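Local structure of esterase (Xanthomonas oryzae pv. oryzae, 3H2G) at residues 19-24 / 109-114; 54-59 / 138-143; 84-89 / 94-99; 187-190 / 196-199; 213-218 / 308-313. The protein hydrolyses ester bonds as a rice cell wall-degrading esterase and needs a substrate-recognition module, probably glycoside-binding, for pathogenesis on rice. All coordinates share one frame; numbering follows the deposited sequence.

Interaction 1: 19-24 / 109-114; sequences DAISAM and LVTRLA
Two helices on the flank of the alpha/beta-hydrolase sheet pack here: Ile21 and Met24 of helix 18-26 lie on Val110 and Thr111 of helix 108-114. The short segments run at 105° to each other with their axes 9.9 Å apart, and Ile21 and Thr111 sit where they come nearest. Ile21 works through both branches. With CG1 beside the backbone N (chi1 -65°), CG2 falls anti to it and rests on the backbone of Thr111, 3.8 Å from Thr111 CA, while the longer arm carries Ile21 CD1 to 3.9 Å from Val110 CG1, the side chains crossing at about a right angle. One turn on, Met24 bends at its last torsion (chi3 -84°), which brings Met24 CE to 4.0 Å from Thr111 CG2. The methyl of Thr111 thus faces the first helix, and its hydroxyl bonds weakly back to Asp107 O. No hydrogen bond joins the segments. Helix 108-114 has a pi-type turn, Ala114 N bonding to Leu109 O at 3.0 Å. Val44 touches both Ile21 and Ala114, and Leu68 lies against Val110: a near-perpendicular helix pair, joined by methyl contacts, laid on strands 43-54 and 60-71 of the alpha/beta-hydrolase sheet.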
# COMPACT_ATOMS: atom_id res chain seq x y z
N ASP A 19 1.80 -28.50 -0.04
CA ASP A 19 2.91 -29.00 0.77
C ASP A 19 4.14 -28.09 0.72
O ASP A 19 4.81 -27.89 1.74
CB ASP A 19 3.31 -30.42 0.35
CG ASP A 19 2.25 -31.45 0.68
OD1 ASP A 19 1.47 -31.23 1.63
OD2 ASP A 19 2.21 -32.49 -0.01
N ALA A 20 4.45 -27.56 -0.46
CA ALA A 20 5.59 -26.67 -0.61
C ALA A 20 5.37 -25.44 0.26
O ALA A 20 6.30 -24.94 0.91
CB ALA A 20 5.75 -26.26 -2.07
N ILE A 21 4.14 -24.94 0.28
CA ILE A 21 3.81 -23.77 1.08
C ILE A 21 3.91 -24.10 2.58
O ILE A 21 4.44 -23.32 3.36
CB ILE A 21 2.40 -23.24 0.73
CG1 ILE A 21 2.39 -22.75 -0.72
CG2 ILE A 21 2.00 -22.11 1.68
CD1 ILE A 21 1.03 -22.32 -1.25
N SER A 22 3.40 -25.27 2.97
CA SER A 22 3.47 -25.69 4.37
C SER A 22 4.92 -25.79 4.81
O SER A 22 5.27 -25.46 5.94
CB SER A 22 2.78 -27.04 4.57
OG SER A 22 1.37 -26.92 4.50
N ALA A 23 5.78 -26.25 3.90
CA ALA A 23 7.20 -26.39 4.20
C ALA A 23 7.81 -25.02 4.50
O ALA A 23 8.63 -24.89 5.41
CB ALA A 23 7.92 -27.05 3.03
N MET A 24 7.41 -24.00 3.74
CA MET A 24 7.94 -22.66 3.99
C MET A 24 7.43 -22.14 5.33
O MET A 24 8.13 -21.42 6.03
CB MET A 24 7.53 -21.69 2.87
CG MET A 24 8.22 -21.95 1.53
SD MET A 24 7.93 -20.63 0.31
CE MET A 24 6.34 -21.13 -0.37
N LEU A 109 1.60 -13.10 0.99
CA LEU A 109 0.32 -13.10 0.29
C LEU A 109 0.02 -14.52 -0.15
O LEU A 109 -1.14 -14.95 -0.18
CB LEU A 109 0.36 -12.18 -0.93
CG LEU A 109 0.48 -10.68 -0.64
CD1 LEU A 109 0.34 -9.91 -1.95
CD2 LEU A 109 -0.58 -10.24 0.36
N VAL A 110 1.06 -15.27 -0.50
CA VAL A 110 0.90 -16.65 -0.92
C VAL A 110 0.77 -17.59 0.28
O VAL A 110 -0.19 -18.36 0.38
CB VAL A 110 2.11 -17.13 -1.76
CG1 VAL A 110 2.03 -18.64 -1.98
CG2 VAL A 110 2.14 -16.41 -3.10
N THR A 111 1.74 -17.52 1.18
CA THR A 111 1.78 -18.40 2.35
C THR A 111 0.74 -18.22 3.44
O THR A 111 0.38 -19.18 4.11
CB THR A 111 3.18 -18.36 3.01
OG1 THR A 111 3.40 -17.07 3.59
CG2 THR A 111 4.26 -18.62 1.98
N ARG A 112 0.26 -16.99 3.63
CA ARG A 112 -0.71 -16.74 4.70
C ARG A 112 -2.15 -16.52 4.26
O ARG A 112 -3.08 -16.80 5.01
CB ARG A 112 -0.28 -15.52 5.51
CG ARG A 112 1.13 -15.59 6.07
CD ARG A 112 1.25 -16.68 7.12
NE ARG A 112 2.58 -16.65 7.73
CZ ARG A 112 2.92 -17.34 8.81
NH1 ARG A 112 2.03 -18.12 9.42
NH2 ARG A 112 4.15 -17.23 9.30
N LEU A 113 -2.34 -16.02 3.04
CA LEU A 113 -3.68 -15.72 2.56
C LEU A 113 -4.21 -16.63 1.45
O LEU A 113 -5.21 -17.33 1.64
CB LEU A 113 -3.74 -14.25 2.12
CG LEU A 113 -3.50 -13.25 3.27
CD1 LEU A 113 -3.36 -11.85 2.71
CD2 LEU A 113 -4.65 -13.33 4.27
N ALA A 114 -3.55 -16.63 0.30
CA ALA A 114 -3.99 -17.46 -0.81
C ALA A 114 -3.99 -18.94 -0.43
O ALA A 114 -4.85 -19.71 -0.87
CB ALA A 114 -3.09 -17.24 -2.03

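Interaction 2: 54-59 / 138-143; sequences IGVEGE and YLHSAS
The 54-59 segment turns back through a type I beta turn from Gly55 to Gly58, placing the CA of Val56 5.9 Å from that of Ser143 in the first turn of helix 141-162. Val56, at the second position of the turn, makes nearly all of the contact, chiefly through CG1. That methyl, anti to the carbonyl carbon (chi1 -56°), lies 3.7 Å from His140 CE1 and equally near ND1, meeting the imidazole at a slant; Val56 CB follows at 3.9 Å from the same CE1. Val56 CG1 also comes to 4.1 Å from Ser143 OG. The ring it touches is held: His140, at the N-cap position, has ND1 2.8 Å from Ser143 OG in a nearly straight hydrogen bond (162°), so the rotation of the imidazole is fixed by the helix it precedes. Gly58 N closes the turn on Gly55 O at 3.1 Å, and Glu59 OE1 adds a bent bond (136°), accepting Glu57 N through its syn lone pair at 3.0 Å. Tyr133 OH bonds both Val56 N and Glu59 OE2. The hairpin loop between strands 43-54 and 60-71 is thereby set against the start of helix 141-162, with Thr245 of helix 231-246 touching both Val56 and His140.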
# COMPACT_ATOMS: atom_id res chain seq x y z
N ILE A 54 -8.00 4.63 -14.99
CA ILE A 54 -7.94 6.07 -15.20
C ILE A 54 -6.75 6.74 -14.53
O ILE A 54 -6.20 6.22 -13.56
CB ILE A 54 -9.21 6.79 -14.69
CG1 ILE A 54 -9.49 6.37 -13.24
CG2 ILE A 54 -10.39 6.48 -15.60
CD1 ILE A 54 -10.58 7.18 -12.56
N GLY A 55 -6.36 7.89 -15.07
CA GLY A 55 -5.26 8.65 -14.51
C GLY A 55 -5.81 9.56 -13.43
O GLY A 55 -6.99 9.47 -13.09
N VAL A 56 -4.98 10.45 -12.90
CA VAL A 56 -5.41 11.34 -11.84
C VAL A 56 -6.41 12.39 -12.31
O VAL A 56 -7.08 13.02 -11.49
CB VAL A 56 -4.21 12.06 -11.17
CG1 VAL A 56 -3.21 11.02 -10.65
CG2 VAL A 56 -3.54 13.00 -12.15
N GLU A 57 -6.51 12.59 -13.62
CA GLU A 57 -7.45 13.56 -14.17
C GLU A 57 -8.63 12.84 -14.82
O GLU A 57 -9.41 13.44 -15.55
CB GLU A 57 -6.76 14.45 -15.21
CG GLU A 57 -5.64 15.33 -14.66
CD GLU A 57 -6.09 16.18 -13.48
OE1 GLU A 57 -7.22 16.71 -13.53
OE2 GLU A 57 -5.31 16.33 -12.52
N GLY A 58 -8.74 11.54 -14.54
CA GLY A 58 -9.83 10.75 -15.08
C GLY A 58 -9.62 10.33 -16.53
O GLY A 58 -10.53 9.77 -17.14
N GLU A 59 -8.43 10.59 -17.06
CA GLU A 59 -8.13 10.24 -18.45
C GLU A 59 -7.76 8.76 -18.55
O GLU A 59 -7.38 8.13 -17.56
CB GLU A 59 -6.97 11.09 -18.97
CG GLU A 59 -5.59 10.64 -18.50
CD GLU A 59 -5.20 11.17 -17.13
OE1 GLU A 59 -6.09 11.35 -16.27
OE2 GLU A 59 -3.99 11.39 -16.91
N TYR A 138 2.32 8.68 -5.87
CA TYR A 138 2.59 8.17 -4.53
C TYR A 138 1.69 8.82 -3.47
O TYR A 138 1.59 10.04 -3.41
CB TYR A 138 4.07 8.41 -4.20
CG TYR A 138 4.57 7.84 -2.89
CD1 TYR A 138 4.36 6.50 -2.57
CD2 TYR A 138 5.29 8.63 -2.00
CE1 TYR A 138 4.87 5.96 -1.38
CE2 TYR A 138 5.80 8.10 -0.81
CZ TYR A 138 5.58 6.77 -0.51
OH TYR A 138 6.08 6.24 0.66
N LEU A 139 1.03 7.98 -2.67
CA LEU A 139 0.15 8.44 -1.60
C LEU A 139 -1.03 9.30 -2.05
O LEU A 139 -1.54 10.14 -1.29
CB LEU A 139 0.97 9.19 -0.54
CG LEU A 139 2.02 8.30 0.16
CD1 LEU A 139 2.93 9.15 1.04
CD2 LEU A 139 1.31 7.23 0.98
N HIS A 140 -1.48 9.08 -3.29
CA HIS A 140 -2.61 9.81 -3.84
C HIS A 140 -3.84 8.91 -3.70
O HIS A 140 -4.04 7.98 -4.48
CB HIS A 140 -2.37 10.13 -5.32
CG HIS A 140 -3.47 10.91 -5.96
ND1 HIS A 140 -4.14 10.48 -7.08
CD2 HIS A 140 -4.01 12.12 -5.64
CE1 HIS A 140 -5.05 11.37 -7.43
NE2 HIS A 140 -4.99 12.38 -6.57
N SER A 141 -4.66 9.20 -2.69
CA SER A 141 -5.85 8.41 -2.39
C SER A 141 -6.73 8.04 -3.59
O SER A 141 -7.08 6.87 -3.76
CB SER A 141 -6.70 9.13 -1.35
OG SER A 141 -5.94 9.41 -0.18
N ALA A 142 -7.07 9.03 -4.40
CA ALA A 142 -7.95 8.79 -5.55
C ALA A 142 -7.45 7.75 -6.56
O ALA A 142 -8.20 6.85 -6.94
CB ALA A 142 -8.24 10.10 -6.26
N SER A 143 -6.19 7.87 -6.99
CA SER A 143 -5.66 6.93 -7.98
C SER A 143 -5.22 5.61 -7.36
O SER A 143 -5.14 4.59 -8.05
CB SER A 143 -4.51 7.57 -8.77
OG SER A 143 -3.43 7.95 -7.93

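Interaction 3: 84-89 / 94-99; sequences WGHPTE and QEQAKE
Gln96, Glu89 and Gln94 bury the most surface where the C-terminal end of strand 79-85 and the loop after it face the start of helix 96-102. The site borders the presumed nucleophile elbow, Pro87 touching Ser176 and Trp84 packing on Tyr175. Gln96 reaches across from the first turn of the helix, extended at chi2 (176°), and sets its amide beside His86 and Trp84. The amide plane stands 70° from the imidazole and 40° from the indole. Gln96 NE2 comes to the edge of the imidazole, 3.2 Å from His86 ND1, but the angle is too poor for a hydrogen bond; ND1 bonds weakly to Ser123 O instead. Gln96 OE1 lies at the edge of the indole, 3.8 Å from Trp84 CD1. Water 2 accepts from Trp84 NE1 and donates to Gln96 OE1 at 2.9 Å. Water 1 accepts from both His86 N and Gln96 NE2, the latter at 3.1 Å, and donates to Trp84 O. Farther out, Glu89 and Gln94 cross at about a right angle, both bent at chi2. The carboxylate settles against the aliphatic part of the glutamine, Glu89 OE1 3.1 Å from Gln94 CG, while water 3 donates to Glu89 OE2 and, at 3.2 Å, to Gln94 OE1. Glu89 OE2 is also bonded to Leu91 N. Each amide oxygen thus receives a water proton and Gln96 NE2 gives one to water 1: across the segments the polar groups are bridged by water and not joined directly.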
# COMPACT_ATOMS: atom_id res chain seq x y z
N TRP A 84 -5.54 -6.13 -2.49
CA TRP A 84 -4.33 -5.81 -1.74
C TRP A 84 -3.55 -4.59 -2.24
O TRP A 84 -3.39 -4.38 -3.44
CB TRP A 84 -3.40 -7.03 -1.75
CG TRP A 84 -2.05 -6.79 -1.15
CD1 TRP A 84 -0.89 -6.47 -1.81
CD2 TRP A 84 -1.71 -6.82 0.24
NE1 TRP A 84 0.14 -6.31 -0.92
CE2 TRP A 84 -0.34 -6.52 0.35
CE3 TRP A 84 -2.45 -7.08 1.41
CZ2 TRP A 84 0.32 -6.47 1.58
CZ3 TRP A 84 -1.79 -7.03 2.63
CH2 TRP A 84 -0.42 -6.72 2.71
N GLY A 85 -3.06 -3.80 -1.29
CA GLY A 85 -2.27 -2.63 -1.62
C GLY A 85 -0.81 -2.88 -1.23
O GLY A 85 -0.51 -3.14 -0.07
N HIS A 86 0.10 -2.81 -2.20
CA HIS A 86 1.51 -3.04 -1.91
C HIS A 86 2.20 -1.80 -1.33
O HIS A 86 1.70 -0.69 -1.47
CB HIS A 86 2.25 -3.53 -3.18
CG HIS A 86 2.52 -2.45 -4.19
ND1 HIS A 86 1.97 -2.46 -5.45
CD2 HIS A 86 3.35 -1.38 -4.15
CE1 HIS A 86 2.45 -1.45 -6.15
NE2 HIS A 86 3.28 -0.77 -5.38
N PRO A 87 3.36 -1.99 -0.68
CA PRO A 87 4.11 -0.88 -0.08
C PRO A 87 4.87 -0.02 -1.09
O PRO A 87 4.85 -0.28 -2.29
CB PRO A 87 5.05 -1.60 0.89
CG PRO A 87 5.35 -2.88 0.17
CD PRO A 87 3.96 -3.28 -0.33
N THR A 88 5.53 1.02 -0.59
CA THR A 88 6.27 1.94 -1.45
C THR A 88 7.20 1.22 -2.42
O THR A 88 7.99 0.36 -2.02
CB THR A 88 7.12 2.93 -0.61
OG1 THR A 88 6.29 3.55 0.37
CG2 THR A 88 7.71 4.01 -1.51
N GLU A 89 7.09 1.58 -3.69
CA GLU A 89 7.91 0.98 -4.74
C GLU A 89 8.52 2.09 -5.60
O GLU A 89 7.79 2.81 -6.29
CB GLU A 89 7.06 0.06 -5.62
CG GLU A 89 7.85 -0.58 -6.75
CD GLU A 89 8.97 -1.47 -6.24
OE1 GLU A 89 8.66 -2.56 -5.72
OE2 GLU A 89 10.15 -1.07 -6.34
N GLN A 94 9.08 -2.63 -11.60
CA GLN A 94 8.67 -3.69 -10.69
C GLN A 94 7.22 -4.18 -10.82
O GLN A 94 6.28 -3.38 -10.79
CB GLN A 94 8.91 -3.26 -9.24
CG GLN A 94 8.78 -4.39 -8.24
CD GLN A 94 9.74 -5.52 -8.52
OE1 GLN A 94 10.94 -5.29 -8.71
NE2 GLN A 94 9.23 -6.74 -8.56
N GLU A 95 7.07 -5.49 -10.96
CA GLU A 95 5.75 -6.13 -11.06
C GLU A 95 5.64 -7.14 -9.92
O GLU A 95 6.48 -8.03 -9.79
CB GLU A 95 5.62 -6.87 -12.39
CG GLU A 95 5.65 -6.00 -13.63
CD GLU A 95 5.82 -6.81 -14.90
OE1 GLU A 95 5.14 -7.85 -15.04
OE2 GLU A 95 6.63 -6.41 -15.76
N GLN A 96 4.61 -7.00 -9.09
CA GLN A 96 4.44 -7.92 -7.96
C GLN A 96 4.39 -9.39 -8.37
O GLN A 96 4.96 -10.25 -7.71
CB GLN A 96 3.15 -7.61 -7.20
CG GLN A 96 3.11 -6.25 -6.54
CD GLN A 96 1.77 -6.00 -5.90
OE1 GLN A 96 1.49 -6.46 -4.79
NE2 GLN A 96 0.90 -5.29 -6.61
N ALA A 97 3.68 -9.68 -9.46
CA ALA A 97 3.53 -11.05 -9.94
C ALA A 97 4.87 -11.71 -10.24
O ALA A 97 5.13 -12.84 -9.82
CB ALA A 97 2.64 -11.08 -11.17
N LYS A 98 5.73 -11.00 -10.95
CA LYS A 98 7.04 -11.54 -11.29
C LYS A 98 7.95 -11.65 -10.07
O LYS A 98 8.80 -12.53 -10.00
CB LYS A 98 7.69 -10.70 -12.39
CG LYS A 98 7.03 -10.92 -13.75
CD LYS A 98 7.77 -10.22 -14.88
CE LYS A 98 7.21 -10.64 -16.23
NZ LYS A 98 5.78 -10.29 -16.40
N GLU A 99 7.76 -10.75 -9.11
CA GLU A 99 8.56 -10.78 -7.89
C GLU A 99 8.24 -12.04 -7.09
O GLU A 99 9.13 -12.71 -6.57
CB GLU A 99 8.29 -9.53 -7.05
CG GLU A 99 9.12 -9.41 -5.78
CD GLU A 99 10.62 -9.49 -6.03
OE1 GLU A 99 11.09 -8.93 -7.05
OE2 GLU A 99 11.33 -10.11 -5.21
O HOH W 1 -1.04 -3.81 -4.71
O HOH W 2 2.80 -6.65 -2.17
O HOH W 3 11.86 -3.26 -6.44

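Interaction 4: 187-190 / 196-199; sequences REIE and EFHL
Ile189 and Phe197 meet at about a right angle inside a beta-alpha-beta crossover, in which helix 177-192 leads from strand 169-175 to strand 198-205. Close to the end of the helix, Ile189 projects at the incoming strand and offers two methyls. The branch methyl, Ile189 CG2, stands opposite the backbone N and lies 3.9 Å from Phe197 CB. The longer arm, straight at chi2, carries Ile189 CD1 obliquely to the ring, 4.1 Å from Phe197 CD2. Phe197 is thus gripped at the root of its side chain more than at the far rim. Two residues on, Leu199 also directs its CB at the helix. Its CD2 closes on Ile189 CG2 at 4.3 Å, so that this one methyl touches both Phe197 and Leu199. In the chain between those two, His198, the centre of an inverse gamma turn, points its side chain away from the helix. Leu199 CD2 also meets the aliphatic stem of Glu190, whose carboxylate continues past it to bond Gln325 N through OE1, and Gln186 NE2 and Thr326 OG1 through OE2. No hydrogen bond crosses between the segments. Phe197 is backed by Ile149 and Arg156 of helix 141-162, and Glu196 forms a salt bridge with Arg153 of that helix. On the ring itself, Glu196 CG lies 3.7 Å above one face of Phe197, offset toward the rim.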
# COMPACT_ATOMS: atom_id res chain seq x y z
N ARG A 187 -12.87 3.62 1.45
CA ARG A 187 -13.67 4.83 1.49
C ARG A 187 -14.44 5.03 0.18
O ARG A 187 -15.62 5.39 0.19
CB ARG A 187 -12.79 6.05 1.76
CG ARG A 187 -13.57 7.35 1.89
CD ARG A 187 -12.67 8.54 2.21
NE ARG A 187 -11.72 8.80 1.14
CZ ARG A 187 -10.86 9.82 1.14
NH1 ARG A 187 -10.84 10.66 2.17
NH2 ARG A 187 -10.02 9.99 0.13
N GLU A 188 -13.77 4.79 -0.94
CA GLU A 188 -14.37 4.96 -2.26
C GLU A 188 -15.49 3.95 -2.54
O GLU A 188 -16.54 4.32 -3.06
CB GLU A 188 -13.30 4.85 -3.34
CG GLU A 188 -13.80 5.00 -4.78
CD GLU A 188 -14.48 6.34 -5.04
OE1 GLU A 188 -14.15 7.33 -4.35
OE2 GLU A 188 -15.32 6.40 -5.96
N ILE A 189 -15.26 2.69 -2.19
CA ILE A 189 -16.27 1.67 -2.41
C ILE A 189 -17.51 1.94 -1.56
O ILE A 189 -18.64 1.87 -2.05
CB ILE A 189 -15.71 0.26 -2.10
CG1 ILE A 189 -14.64 -0.11 -3.14
CG2 ILE A 189 -16.84 -0.77 -2.11
CD1 ILE A 189 -13.98 -1.46 -2.91
N GLU A 190 -17.32 2.26 -0.29
CA GLU A 190 -18.46 2.55 0.58
C GLU A 190 -19.24 3.77 0.07
O GLU A 190 -20.47 3.80 0.11
CB GLU A 190 -17.99 2.79 2.02
CG GLU A 190 -17.49 1.53 2.72
CD GLU A 190 -17.05 1.79 4.15
OE1 GLU A 190 -17.44 2.82 4.73
OE2 GLU A 190 -16.31 0.95 4.70
N GLU A 196 -21.55 -3.09 -6.38
CA GLU A 196 -20.59 -3.87 -7.15
C GLU A 196 -19.65 -4.71 -6.29
O GLU A 196 -19.30 -5.84 -6.65
CB GLU A 196 -19.76 -2.94 -8.04
CG GLU A 196 -18.73 -3.65 -8.91
CD GLU A 196 -18.01 -2.69 -9.84
OE1 GLU A 196 -17.13 -3.14 -10.61
OE2 GLU A 196 -18.34 -1.49 -9.81
N PHE A 197 -19.24 -4.16 -5.15
CA PHE A 197 -18.33 -4.84 -4.23
C PHE A 197 -18.94 -4.99 -2.85
O PHE A 197 -19.09 -4.00 -2.13
CB PHE A 197 -17.02 -4.06 -4.11
CG PHE A 197 -16.29 -3.89 -5.41
CD1 PHE A 197 -15.57 -4.94 -5.96
CD2 PHE A 197 -16.32 -2.67 -6.08
CE1 PHE A 197 -14.89 -4.79 -7.17
CE2 PHE A 197 -15.64 -2.51 -7.29
CZ PHE A 197 -14.93 -3.57 -7.83
N HIS A 198 -19.29 -6.22 -2.48
CA HIS A 198 -19.87 -6.49 -1.17
C HIS A 198 -18.73 -6.56 -0.17
O HIS A 198 -18.20 -7.63 0.12
CB HIS A 198 -20.66 -7.81 -1.19
CG HIS A 198 -21.21 -8.21 0.15
ND1 HIS A 198 -21.56 -7.29 1.11
CD2 HIS A 198 -21.51 -9.42 0.66
CE1 HIS A 198 -22.06 -7.92 2.16
NE2 HIS A 198 -22.04 -9.22 1.92
N LEU A 199 -18.34 -5.39 0.34
CA LEU A 199 -17.24 -5.27 1.28
C LEU A 199 -17.64 -5.72 2.68
O LEU A 199 -18.53 -5.13 3.30
CB LEU A 199 -16.77 -3.81 1.29
CG LEU A 199 -15.44 -3.44 1.94
CD1 LEU A 199 -14.30 -4.23 1.30
CD2 LEU A 199 -15.21 -1.94 1.74

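Interaction 5: 213-218 / 308-313; sequences QTFLDS and NPFRQD
Arg311 of helix 309-316 reaches across to Leu216 of helix 211-218. Beyond CB, CG stands anti to the backbone N (chi1 -175°) and the extended chain carries the first touching atom, Arg311 CD, to 4.2 Å from Leu216 CD2. Arg311 NE lies 3.9 Å from that methyl, and Arg311 CZ is 3.8 Å from both Leu216 CD1 and Leu216 CD2. The guanidinium is flat against the leucine: Leu216 CD2 stands 3.7 Å above its plane, over the centre and close to NH1, and Leu216 CD1 is 3.6 Å from Arg311 NH2. The polar edge is used elsewhere, NE in a salt bridge with Glu212 and NH1 bonded to Phe302 O, which would fix the rotation of the group and leave a face for the leucine. Beside this, Phe310 turns its edge to the face of Phe215 in an offset edge-to-face pair, centroids 5.7 Å apart and planes at 85°, with Phe310 CZ 4.0 Å from Phe215 CE2. Along the first helix, Gln213 NE2 holds Asp217 OD1, and OD2 of that aspartate is in a salt bridge with Lys342. The two helices meet over helix 231-246, whose Ala238 touches both phenylalanines, while Phe302 of helix 296-304 packs on Phe215, Leu216 and Phe310.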
# COMPACT_ATOMS: atom_id res chain seq x y z
N GLN A 213 -0.16 14.99 9.18
CA GLN A 213 0.39 15.02 10.53
C GLN A 213 1.58 14.07 10.69
O GLN A 213 2.50 14.34 11.47
CB GLN A 213 -0.69 14.67 11.56
CG GLN A 213 -0.28 15.00 13.00
CD GLN A 213 0.01 16.48 13.19
OE1 GLN A 213 -0.81 17.33 12.89
NE2 GLN A 213 1.20 16.78 13.71
N THR A 214 1.57 12.97 9.95
CA THR A 214 2.66 12.00 10.01
C THR A 214 3.96 12.65 9.55
O THR A 214 5.02 12.45 10.16
CB THR A 214 2.36 10.76 9.13
OG1 THR A 214 1.34 9.98 9.75
CG2 THR A 214 3.60 9.90 8.96
N PHE A 215 3.89 13.43 8.47
CA PHE A 215 5.07 14.12 7.94
C PHE A 215 5.52 15.20 8.91
O PHE A 215 6.73 15.41 9.11
CB PHE A 215 4.78 14.73 6.57
CG PHE A 215 5.04 13.78 5.43
CD1 PHE A 215 4.16 12.75 5.15
CD2 PHE A 215 6.19 13.91 4.65
CE1 PHE A 215 4.42 11.85 4.12
CE2 PHE A 215 6.46 13.02 3.62
CZ PHE A 215 5.57 11.99 3.36
N LEU A 216 4.56 15.91 9.50
CA LEU A 216 4.88 16.96 10.46
C LEU A 216 5.61 16.35 11.66
O LEU A 216 6.65 16.85 12.09
CB LEU A 216 3.61 17.66 10.94
CG LEU A 216 2.88 18.57 9.94
CD1 LEU A 216 1.52 18.97 10.49
CD2 LEU A 216 3.74 19.81 9.67
N ASP A 217 5.07 15.27 12.20
CA ASP A 217 5.67 14.63 13.37
C ASP A 217 7.10 14.13 13.18
O ASP A 217 7.89 14.14 14.13
CB ASP A 217 4.79 13.46 13.84
CG ASP A 217 3.44 13.92 14.36
OD1 ASP A 217 3.27 15.14 14.60
OD2 ASP A 217 2.54 13.07 14.54
N SER A 218 7.44 13.70 11.97
CA SER A 218 8.79 13.19 11.69
C SER A 218 9.66 14.15 10.89
O SER A 218 10.77 13.79 10.49
CB SER A 218 8.70 11.87 10.91
OG SER A 218 8.06 10.86 11.66
N ASN A 308 1.78 25.87 3.26
CA ASN A 308 2.83 25.27 2.44
C ASN A 308 2.13 24.35 1.44
O ASN A 308 1.34 23.49 1.83
CB ASN A 308 3.79 24.45 3.32
CG ASN A 308 4.95 23.87 2.54
OD1 ASN A 308 6.03 24.48 2.44
ND2 ASN A 308 4.74 22.70 1.96
N PRO A 309 2.41 24.51 0.13
CA PRO A 309 1.79 23.70 -0.93
C PRO A 309 1.97 22.19 -0.83
O PRO A 309 1.05 21.44 -1.16
CB PRO A 309 2.40 24.29 -2.21
CG PRO A 309 3.74 24.77 -1.76
CD PRO A 309 3.42 25.43 -0.43
N PHE A 310 3.15 21.73 -0.41
CA PHE A 310 3.36 20.30 -0.29
C PHE A 310 2.50 19.80 0.87
O PHE A 310 1.86 18.75 0.77
CB PHE A 310 4.84 19.99 -0.02
CG PHE A 310 5.11 18.55 0.33
CD1 PHE A 310 4.67 17.52 -0.50
CD2 PHE A 310 5.79 18.23 1.50
CE1 PHE A 310 4.91 16.18 -0.17
CE2 PHE A 310 6.03 16.90 1.85
CZ PHE A 310 5.59 15.87 1.01
N ARG A 311 2.48 20.56 1.95
CA ARG A 311 1.69 20.21 3.12
C ARG A 311 0.21 20.13 2.74
O ARG A 311 -0.50 19.22 3.16
CB ARG A 311 1.90 21.26 4.22
CG ARG A 311 1.21 20.93 5.53
CD ARG A 311 1.73 21.85 6.62
NE ARG A 311 0.90 21.80 7.82
CZ ARG A 311 1.18 22.46 8.94
NH1 ARG A 311 2.27 23.21 9.01
NH2 ARG A 311 0.35 22.38 9.98
N GLN A 312 -0.25 21.10 1.94
CA GLN A 312 -1.64 21.13 1.48
C GLN A 312 -1.97 19.88 0.67
O GLN A 312 -3.05 19.31 0.80
CB GLN A 312 -1.89 22.36 0.61
CG GLN A 312 -1.98 23.69 1.36
CD GLN A 312 -3.32 23.87 2.06
OE1 GLN A 312 -4.37 23.59 1.49
NE2 GLN A 312 -3.28 24.36 3.29
N ASP A 313 -1.04 19.45 -0.17
CA ASP A 313 -1.26 18.26 -0.99
C ASP A 313 -1.34 17.01 -0.11
O ASP A 313 -2.10 16.09 -0.41
CB ASP A 313 -0.15 18.12 -2.03
CG ASP A 313 -0.19 19.22 -3.08
OD1 ASP A 313 -1.21 19.93 -3.17
OD2 ASP A 313 0.80 19.36 -3.83

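Interactions 1 and 5 lie farthest apart, centres 39 Å from each other on opposite sides of the chain's centre. Interaction 3 lies most centrally and links to two others: Leu109 CD2 of interaction 1 packs 3.6 Å from Trp84 CD2, and Thr88 OG1 is 2.7 Å from Tyr138 OH of interaction 2, probably a hydrogen bond. Interaction 2 continues to interaction 4, where Ser141 CB lies 3.7 Å from Arg187 NH2. Interaction 5 stays about 4 Å from interaction 2 at the nearest atoms. The probable catalytic centre, Ser176 with His377 and Asp336, borders interaction 3, whose Pro87 touches Ser176; helix 177-192 of interaction 4 follows that presumed nucleophile elbow.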